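Local coordinates for putative P450-like enzyme (Streptomyces himastatinicus ATCC 53653, PDB 5Z9J), which binds heme and is probably a cytochrome P450-type monooxygenase of bacterial secondary metabolism, using molecular oxygen, at residues A[54-58]-A[76-80]; A[44-48]-A[308-312]. Numbering follows the deposited sequence.

Contact 1 of 2, residues A[54-58]-A[76-80]; sequences FSSDT and AHTDP. With HEM (protoporphyrin IX containing Fe), chain E.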
# COMPACT_ATOMS: atom_id res chain seq x y z
N PHE A 54 -18.96 3.82 -8.59
CA PHE A 54 -18.31 3.63 -7.29
C PHE A 54 -17.14 4.58 -7.08
O PHE A 54 -16.01 4.27 -7.41
CB PHE A 54 -17.87 2.19 -7.13
CG PHE A 54 -19.04 1.21 -7.12
CD1 PHE A 54 -19.80 1.00 -5.96
CD2 PHE A 54 -19.40 0.55 -8.28
CE1 PHE A 54 -20.89 0.08 -5.97
CE2 PHE A 54 -20.50 -0.35 -8.30
CZ PHE A 54 -21.24 -0.58 -7.14
N SER A 55 -17.43 5.73 -6.48
CA SER A 55 -16.46 6.79 -6.33
C SER A 55 -15.33 6.46 -5.36
O SER A 55 -15.52 5.80 -4.35
CB SER A 55 -17.20 8.06 -5.87
OG SER A 55 -16.30 9.12 -5.63
N SER A 56 -14.16 7.00 -5.65
CA SER A 56 -13.03 6.89 -4.75
C SER A 56 -12.95 8.12 -3.84
O SER A 56 -12.09 8.20 -2.95
CB SER A 56 -11.75 6.73 -5.55
OG SER A 56 -11.70 5.43 -6.12
N ASP A 57 -13.84 9.08 -4.05
CA ASP A 57 -13.87 10.26 -3.17
C ASP A 57 -14.76 9.98 -1.98
O ASP A 57 -15.89 10.46 -1.91
CB ASP A 57 -14.35 11.50 -3.93
CG ASP A 57 -14.33 12.76 -3.07
OD1 ASP A 57 -13.74 12.75 -1.98
OD2 ASP A 57 -14.93 13.77 -3.47
N THR A 58 -14.27 9.18 -1.03
CA THR A 58 -15.11 8.72 0.07
C THR A 58 -15.46 9.81 1.09
O THR A 58 -16.49 9.71 1.79
CB THR A 58 -14.43 7.55 0.81
OG1 THR A 58 -13.09 7.93 1.17
CG2 THR A 58 -14.38 6.30 -0.09
N ALA A 76 -5.55 9.65 -5.58
CA ALA A 76 -6.09 8.39 -5.05
C ALA A 76 -7.55 8.59 -4.63
O ALA A 76 -8.35 7.63 -4.63
CB ALA A 76 -5.26 7.86 -3.85
N HIS A 77 -7.91 9.83 -4.26
CA HIS A 77 -9.29 10.08 -3.91
C HIS A 77 -9.98 10.95 -4.94
O HIS A 77 -10.96 11.58 -4.66
CB HIS A 77 -9.37 10.72 -2.52
CG HIS A 77 -8.98 9.79 -1.43
ND1 HIS A 77 -7.77 9.87 -0.76
CD2 HIS A 77 -9.60 8.68 -0.95
CE1 HIS A 77 -7.70 8.89 0.13
NE2 HIS A 77 -8.79 8.15 0.03
N THR A 78 -9.47 10.95 -6.15
CA THR A 78 -10.03 11.77 -7.20
C THR A 78 -10.65 10.90 -8.28
O THR A 78 -10.03 9.92 -8.70
CB THR A 78 -8.92 12.64 -7.82
OG1 THR A 78 -8.30 13.42 -6.79
CG2 THR A 78 -9.47 13.54 -8.88
N ASP A 79 -11.82 11.30 -8.79
CA ASP A 79 -12.54 10.56 -9.84
C ASP A 79 -12.35 11.18 -11.22
O ASP A 79 -11.80 12.28 -11.33
CB ASP A 79 -14.06 10.51 -9.55
CG ASP A 79 -14.38 9.87 -8.25
OD1 ASP A 79 -13.67 8.95 -7.80
OD2 ASP A 79 -15.34 10.34 -7.62
N PRO A 80 -12.79 10.48 -12.29
CA PRO A 80 -12.84 11.21 -13.56
C PRO A 80 -13.78 12.41 -13.47
O PRO A 80 -14.67 12.41 -12.63
CB PRO A 80 -13.38 10.17 -14.56
CG PRO A 80 -13.95 9.06 -13.71
CD PRO A 80 -13.19 9.07 -12.44
CHA HEM E . -2.64 2.44 -5.86
CHB HEM E . -1.38 -1.52 -3.47
CHC HEM E . 3.23 -0.07 -3.69
CHD HEM E . 1.86 4.27 -5.19
C1A HEM E . -2.77 1.22 -5.23
C2A HEM E . -3.98 0.42 -5.04
C3A HEM E . -3.62 -0.69 -4.39
C4A HEM E . -2.17 -0.62 -4.14
CMA HEM E . -4.56 -1.83 -3.95
CAA HEM E . -5.40 0.77 -5.50
CBA HEM E . -6.06 1.79 -4.56
CGA HEM E . -7.56 1.93 -4.83
O1A HEM E . -8.29 2.61 -4.05
O2A HEM E . -8.09 1.41 -5.83
C1B HEM E . -0.02 -1.50 -3.39
C2B HEM E . 0.79 -2.60 -2.94
C3B HEM E . 2.07 -2.20 -3.00
C4B HEM E . 2.08 -0.82 -3.47
CMB HEM E . 0.19 -3.95 -2.50
CAB HEM E . 3.36 -2.95 -2.64
CBB HEM E . 3.39 -4.22 -2.24
C1C HEM E . 3.29 1.24 -4.15
C2C HEM E . 4.52 2.04 -4.36
C3C HEM E . 4.12 3.23 -4.78
C4C HEM E . 2.68 3.22 -4.81
CMC HEM E . 5.95 1.50 -4.16
CAC HEM E . 4.88 4.52 -5.15
CBC HEM E . 6.20 4.63 -5.17
C1D HEM E . 0.54 4.18 -5.46
C2D HEM E . -0.27 5.28 -5.89
C3D HEM E . -1.65 4.70 -6.12
C4D HEM E . -1.57 3.30 -5.80
CMD HEM E . 0.16 6.76 -6.08
CAD HEM E . -2.90 5.49 -6.53
CBD HEM E . -3.07 5.48 -8.03
CGD HEM E . -4.42 6.10 -8.36
O1D HEM E . -5.27 6.27 -7.45
O2D HEM E . -4.66 6.39 -9.56
NA HEM E . -1.72 0.54 -4.68
NB HEM E . 0.80 -0.42 -3.69
NC HEM E . 2.23 2.02 -4.42
ND HEM E . -0.25 3.01 -5.44
FE HEM E . 0.29 1.28 -4.70
O HOH W 1 -9.07 4.74 -5.49
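Beside the heme propionates of this cytochrome P450 fold, an ST turn at the end of a short edge strand is clamped by an aspartate from the loop leading into helix 82-93. Ser55 OG accepts from Asp57 N at 2.9 Å, which closes the turn, and donates to Asp79 OD2 at 2.5 Å. The other carboxylate oxygen, Asp79 OD1, takes the backbone Ser56 N at 2.9 Å, so one side chain holds two consecutive residues. On the heme side, one water accepts from Ser56 OG (2.8 Å) and donates to Ala76 O (3.1 Å) and to heme O1A (2.7 Å), tying both segments to a propionate. Ser56 O lies near the plane of the His77 ring, 3.2 Å from His77 CD2, while His77 ND1 is hydrogen-bonded to Asp74. Strand 54-55 pairs through Ser55 with Ala290 of strand 287-291, whose Arg289 touches Ser56; helix 224-238 borders segment 76-80, with Arg233 against Ala76 and His77.

Contact 2 of 2, residues A[44-48]-A[308-312]; sequences SAAIL and LLVWT. With TAM (tris(hydroxyethyl)aminomethane), chain F.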
# COMPACT_ATOMS: atom_id res chain seq x y z
N SER A 44 -16.09 -7.57 -6.68
CA SER A 44 -15.05 -6.58 -6.36
C SER A 44 -14.41 -5.99 -7.60
O SER A 44 -14.28 -4.77 -7.75
CB SER A 44 -13.95 -7.22 -5.49
OG SER A 44 -14.42 -7.57 -4.20
N ALA A 45 -13.98 -6.88 -8.49
CA ALA A 45 -13.35 -6.53 -9.76
C ALA A 45 -14.25 -5.61 -10.56
O ALA A 45 -13.81 -4.58 -11.08
CB ALA A 45 -13.02 -7.80 -10.56
N ALA A 46 -15.53 -5.97 -10.67
CA ALA A 46 -16.46 -5.11 -11.39
C ALA A 46 -16.61 -3.74 -10.73
O ALA A 46 -16.76 -2.75 -11.41
CB ALA A 46 -17.78 -5.76 -11.50
N ILE A 47 -16.64 -3.70 -9.40
CA ILE A 47 -16.81 -2.46 -8.67
C ILE A 47 -15.63 -1.52 -8.96
O ILE A 47 -15.83 -0.32 -9.20
CB ILE A 47 -16.94 -2.69 -7.13
CG1 ILE A 47 -18.35 -3.21 -6.79
CG2 ILE A 47 -16.66 -1.39 -6.34
CD1 ILE A 47 -18.47 -3.77 -5.37
N LEU A 48 -14.43 -2.08 -8.93
CA LEU A 48 -13.19 -1.30 -9.15
C LEU A 48 -13.16 -0.77 -10.60
O LEU A 48 -12.60 0.29 -10.84
CB LEU A 48 -11.94 -2.16 -8.84
CG LEU A 48 -11.77 -2.63 -7.39
CD1 LEU A 48 -10.56 -3.55 -7.27
CD2 LEU A 48 -11.59 -1.42 -6.43
N LEU A 308 -18.75 1.83 0.81
CA LEU A 308 -18.54 0.43 0.49
C LEU A 308 -17.07 0.05 0.58
O LEU A 308 -16.19 0.66 -0.08
CB LEU A 308 -19.12 0.12 -0.90
CG LEU A 308 -19.02 -1.32 -1.42
CD1 LEU A 308 -19.94 -2.17 -0.63
CD2 LEU A 308 -19.44 -1.38 -2.89
N LEU A 309 -16.81 -0.94 1.43
CA LEU A 309 -15.50 -1.53 1.61
C LEU A 309 -15.37 -2.74 0.71
O LEU A 309 -16.05 -3.74 0.89
CB LEU A 309 -15.28 -1.95 3.05
CG LEU A 309 -15.34 -0.73 3.98
CD1 LEU A 309 -14.94 -1.08 5.41
CD2 LEU A 309 -14.55 0.45 3.44
N VAL A 310 -14.47 -2.60 -0.26
CA VAL A 310 -14.15 -3.64 -1.21
C VAL A 310 -12.99 -4.48 -0.64
O VAL A 310 -11.83 -3.99 -0.56
CB VAL A 310 -13.76 -3.04 -2.56
CG1 VAL A 310 -13.30 -4.12 -3.51
CG2 VAL A 310 -14.88 -2.19 -3.12
N TRP A 311 -13.29 -5.71 -0.17
CA TRP A 311 -12.24 -6.52 0.48
C TRP A 311 -11.45 -7.36 -0.53
O TRP A 311 -11.75 -8.52 -0.82
CB TRP A 311 -12.82 -7.36 1.62
CG TRP A 311 -13.36 -6.48 2.70
CD1 TRP A 311 -14.68 -6.18 2.95
CD2 TRP A 311 -12.59 -5.76 3.69
NE1 TRP A 311 -14.78 -5.31 4.03
CE2 TRP A 311 -13.52 -5.05 4.50
CE3 TRP A 311 -11.23 -5.66 3.97
CZ2 TRP A 311 -13.10 -4.24 5.58
CZ3 TRP A 311 -10.82 -4.85 5.03
CH2 TRP A 311 -11.76 -4.15 5.81
N THR A 312 -10.45 -6.70 -1.12
CA THR A 312 -9.55 -7.28 -2.06
C THR A 312 -8.85 -8.46 -1.38
O THR A 312 -8.62 -9.50 -2.03
CB THR A 312 -8.51 -6.23 -2.54
OG1 THR A 312 -7.93 -5.64 -1.38
CG2 THR A 312 -9.19 -5.16 -3.37
C TAM F . -15.53 -6.43 8.85
C1 TAM F . -16.74 -7.45 8.90
C2 TAM F . -14.46 -6.74 9.90
C3 TAM F . -14.90 -6.43 7.42
C4 TAM F . -16.34 -8.78 9.55
C5 TAM F . -13.36 -5.70 9.79
C6 TAM F . -14.55 -7.84 6.88
N TAM F . -16.02 -5.07 9.08
O4 TAM F . -16.64 -8.76 10.93
O5 TAM F . -13.98 -4.46 9.44
O6 TAM F . -13.47 -8.36 7.62
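Helix 44-48, part of helix B of the cytochrome P450 fold, packs on the β1 sheet at strand 308-310 through aliphatic side chains, without hydrogen bonds; their axes approach to 9.9 Å at 117°. Ile47, in the mt rotamer, faces the strand with both branches: its CD1 meets Leu308 CD2 at 3.6 Å, and its CG2 meets Val310 CG2 at 3.8 Å. Val310 (t) splits its methyls, CG2 going to Ile47 while CG1 lies 3.7 Å from Ser44 OG and 4.3 Å from Leu48 CD2. The CA-to-CB bond of Leu48 runs sideways to the strand, but its mt conformation brings the methyls nearer, CD1 reaching Thr312 CG2 at 4.4 Å. Ser44 (m) turns its hydroxyl back to Gly40 O, just before the helix, satisfying this polar group while it packs on valine. The CA-to-CB bond of Trp311, N-cap residue of helix 312-315, is directed away from helix 44-48; its NE1 is hydrogen-bonded to Asn37 OD1, and its CZ2 lies 3.4 Å from C3 of the bound tris(hydroxyethyl)aminomethane. Strand 307-310 runs between strands 35-38 and 287-291, with Val38, Val287 and Phe54 of strand 54-55 extending the apolar layer.

In the fold
Phe54 joins the two contacts, whose centres are 13 Å apart. Its CA-to-CB bond points away from segment 76-80, and its ring belongs to the apolar layer of contact 2: Phe54 CG is 3.6 Å from Ile47 CG2, and Phe54 CE1 is 3.7 Å from Leu308 CD2. Helix 41-48 is followed in the chain by strand 54-55, and both contacts reach the same mixed sheet. Arg289, a heme-binding residue of strand 287-291, is common to their surroundings, its nearest side-chain atoms about 3 Å from those of Ser56 and about 4 Å from those of Leu48. Contact 1 reaches the heme directly, Ala76 CA lying 3.3 Å from heme O1D, whereas in contact 2 the nearest atoms of the Leu48 side chain and the heme are about 5 Å apart.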